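Local atomic coordinates of homoserine dehydrogenase (Thermoplasma acidophilum, PDB entry 3ING), a protein that probably catalyses the NADPH-dependent reduction of aspartate semialdehyde to homoserine, a shared step of threonine and methionine biosynthesis. Residues 174-179 with 248-253. Numbering follows the deposited sequence.
Sequences TINYVI and NDRLVT
The carboxamide nitrogen ND2 of Asn176 serves two backbone carbonyls, giving one N-H to Leu251 O at 3.0 Å and the other to Ser172 O, one turn back in the chain. The bond to Leu251 is almost straight (174°), lies in the amide plane of Asn176 and ends on a lone pair of the carbonyl. On the same amide, Asn176 OD1 accepts Leu251 N at 2.8 Å, with the donor tilted 29° from the carbonyl plane. Asparagine suits this place because its amide carries donor and acceptor side by side, matching the N-H and C=O of a single strand residue. An alanine here would probably leave Leu251 N and Leu251 O without these partners in a buried setting and open a gap between helix and strand.

Beside this polar pairing, Ile175, Ile179 and Leu251 make an aliphatic layer. Leu251 has CG anti to its backbone N, where it meets Ile175 CG2 at 4.0 Å, while Ile179 CD1 reaches Leu251 CB at 4.0 Å. The two isoleucines, one turn apart, point their CB bonds toward the strand and, like Leu251, suit a buried face by offering only hydrocarbon. Ile179 CG2 also packs on Asp249 O; the Asp249 carboxylate is hydrogen-bonded outside the contact, OD1 with Ser270 OG and OD2 with Asn246 N.

Helix 173-183 thus lies against the antiparallel sheet beside the Rossmann domain, its segment running nearly antiparallel (163°) to that of strand 249-258. Ile268 of strand 261-270 touches Ile179 and Leu251, Ala214 of helix 212-226 also packs on Leu251, and helix 188-198 packs against Tyr177 and Val178.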
loop_
_atom_site.group_PDB
_atom_site.type_symbol
_atom_site.label_atom_id
_atom_site.label_comp_id
_atom_site.label_asym_id
_atom_site.label_seq_id
_atom_site.Cartn_x
_atom_site.Cartn_y
_atom_site.Cartn_z
ATOM N N THR A 174 12.879 -18.129 3.241
ATOM C CA THR A 174 13.893 -19.203 3.256
ATOM C C THR A 174 13.493 -20.452 2.455
ATOM O O THR A 174 14.291 -20.956 1.647
ATOM C CB THR A 174 14.348 -19.539 4.693
ATOM O OG1 THR A 174 14.952 -18.386 5.247
ATOM C CG2 THR A 174 15.386 -20.731 4.717
ATOM N N ILE A 175 12.258 -20.925 2.616
ATOM C CA ILE A 175 11.823 -22.127 1.861
ATOM C C ILE A 175 11.876 -21.851 0.367
ATOM O O ILE A 175 12.281 -22.692 -0.420
ATOM C CB ILE A 175 10.420 -22.641 2.325
ATOM C CG1 ILE A 175 10.111 -24.022 1.716
ATOM C CG2 ILE A 175 9.326 -21.592 2.075
ATOM C CD1 ILE A 175 9.029 -24.836 2.449
ATOM N N ASN A 176 11.525 -20.640 -0.037
ATOM C CA ASN A 176 11.530 -20.317 -1.444
ATOM C C ASN A 176 12.950 -20.175 -2.012
ATOM O O ASN A 176 13.262 -20.636 -3.102
ATOM C CB ASN A 176 10.662 -19.086 -1.698
ATOM C CG ASN A 176 9.245 -19.462 -2.022
ATOM O OD1 ASN A 176 8.980 -20.002 -3.107
ATOM N ND2 ASN A 176 8.314 -19.228 -1.071
ATOM N N TYR A 177 13.815 -19.558 -1.222
ATOM C CA TYR A 177 15.211 -19.372 -1.555
ATOM C C TYR A 177 15.842 -20.729 -1.699
ATOM O O TYR A 177 16.629 -20.999 -2.650
ATOM C CB TYR A 177 15.855 -18.582 -0.409
ATOM C CG TYR A 177 17.246 -18.065 -0.634
ATOM C CD1 TYR A 177 17.479 -17.043 -1.528
ATOM C CD2 TYR A 177 18.324 -18.549 0.100
ATOM C CE1 TYR A 177 18.758 -16.535 -1.728
ATOM C CE2 TYR A 177 19.597 -18.052 -0.093
ATOM C CZ TYR A 177 19.802 -17.035 -1.008
ATOM O OH TYR A 177 21.037 -16.464 -1.212
ATOM N N VAL A 178 15.508 -21.618 -0.761
ATOM C CA VAL A 178 16.050 -23.005 -0.786
ATOM C C VAL A 178 15.622 -23.742 -2.033
ATOM O O VAL A 178 16.429 -24.310 -2.728
ATOM C CB VAL A 178 15.624 -23.830 0.464
ATOM C CG1 VAL A 178 15.798 -25.318 0.229
ATOM C CG2 VAL A 178 16.429 -23.366 1.702
ATOM N N ILE A 179 14.332 -23.748 -2.318
ATOM C CA ILE A 179 13.805 -24.419 -3.517
ATOM C C ILE A 179 14.459 -23.853 -4.778
ATOM O O ILE A 179 14.935 -24.587 -5.629
ATOM C CB ILE A 179 12.245 -24.237 -3.578
ATOM C CG1 ILE A 179 11.563 -25.064 -2.480
ATOM C CG2 ILE A 179 11.685 -24.628 -4.933
ATOM C CD1 ILE A 179 10.076 -24.740 -2.314
ATOM N N ASN A 248 10.820 -23.092 -12.215
ATOM C CA ASN A 248 9.596 -22.340 -11.964
ATOM C C ASN A 248 8.778 -22.781 -10.728
ATOM O O ASN A 248 7.669 -22.310 -10.514
ATOM C CB ASN A 248 8.722 -22.308 -13.230
ATOM C CG ASN A 248 8.225 -23.669 -13.650
ATOM O OD1 ASN A 248 8.883 -24.685 -13.405
ATOM N ND2 ASN A 248 7.057 -23.701 -14.320
ATOM N N ASP A 249 9.376 -23.598 -9.863
ATOM C CA ASP A 249 8.718 -24.019 -8.632
ATOM C C ASP A 249 8.911 -22.964 -7.537
ATOM O O ASP A 249 10.037 -22.476 -7.304
ATOM C CB ASP A 249 9.289 -25.346 -8.090
ATOM C CG ASP A 249 8.940 -26.551 -8.952
ATOM O OD1 ASP A 249 7.960 -26.513 -9.716
ATOM O OD2 ASP A 249 9.674 -27.545 -8.846
ATOM N N ARG A 250 7.804 -22.661 -6.877
ATOM C CA ARG A 250 7.737 -21.746 -5.757
ATOM C C ARG A 250 6.766 -22.298 -4.714
ATOM O O ARG A 250 5.788 -23.012 -5.050
ATOM C CB ARG A 250 7.244 -20.388 -6.204
ATOM C CG ARG A 250 8.028 -19.717 -7.319
ATOM C CD ARG A 250 9.367 -19.180 -6.859
ATOM N NE ARG A 250 9.950 -18.407 -7.954
ATOM C CZ ARG A 250 10.629 -18.934 -8.957
ATOM N NH1 ARG A 250 10.843 -20.242 -9.034
ATOM N NH2 ARG A 250 11.137 -18.152 -9.874
ATOM N N LEU A 251 7.037 -21.967 -3.452
ATOM C CA LEU A 251 6.135 -22.287 -2.352
ATOM C C LEU A 251 5.173 -21.097 -2.240
ATOM O O LEU A 251 5.509 -20.014 -1.741
ATOM C CB LEU A 251 6.913 -22.553 -1.055
ATOM C CG LEU A 251 6.154 -23.098 0.171
ATOM C CD1 LEU A 251 5.313 -22.046 0.875
ATOM C CD2 LEU A 251 5.299 -24.343 -0.203
ATOM N N VAL A 252 3.965 -21.310 -2.728
ATOM C CA VAL A 252 2.958 -20.264 -2.796
ATOM C C VAL A 252 1.912 -20.460 -1.711
ATOM O O VAL A 252 1.416 -21.565 -1.495
ATOM C CB VAL A 252 2.248 -20.283 -4.188
ATOM C CG1 VAL A 252 1.128 -19.247 -4.263
ATOM C CG2 VAL A 252 3.293 -20.055 -5.346
ATOM N N THR A 253 1.603 -19.371 -1.031
ATOM C CA THR A 253 0.600 -19.333 0.010
ATOM C C THR A 253 -0.649 -18.666 -0.563
ATOM O O THR A 253 -0.598 -17.502 -1.037
ATOM C CB THR A 253 1.082 -18.559 1.243
ATOM O OG1 THR A 253 2.250 -19.184 1.790
ATOM C CG2 THR A 253 -0.009 -18.525 2.335
#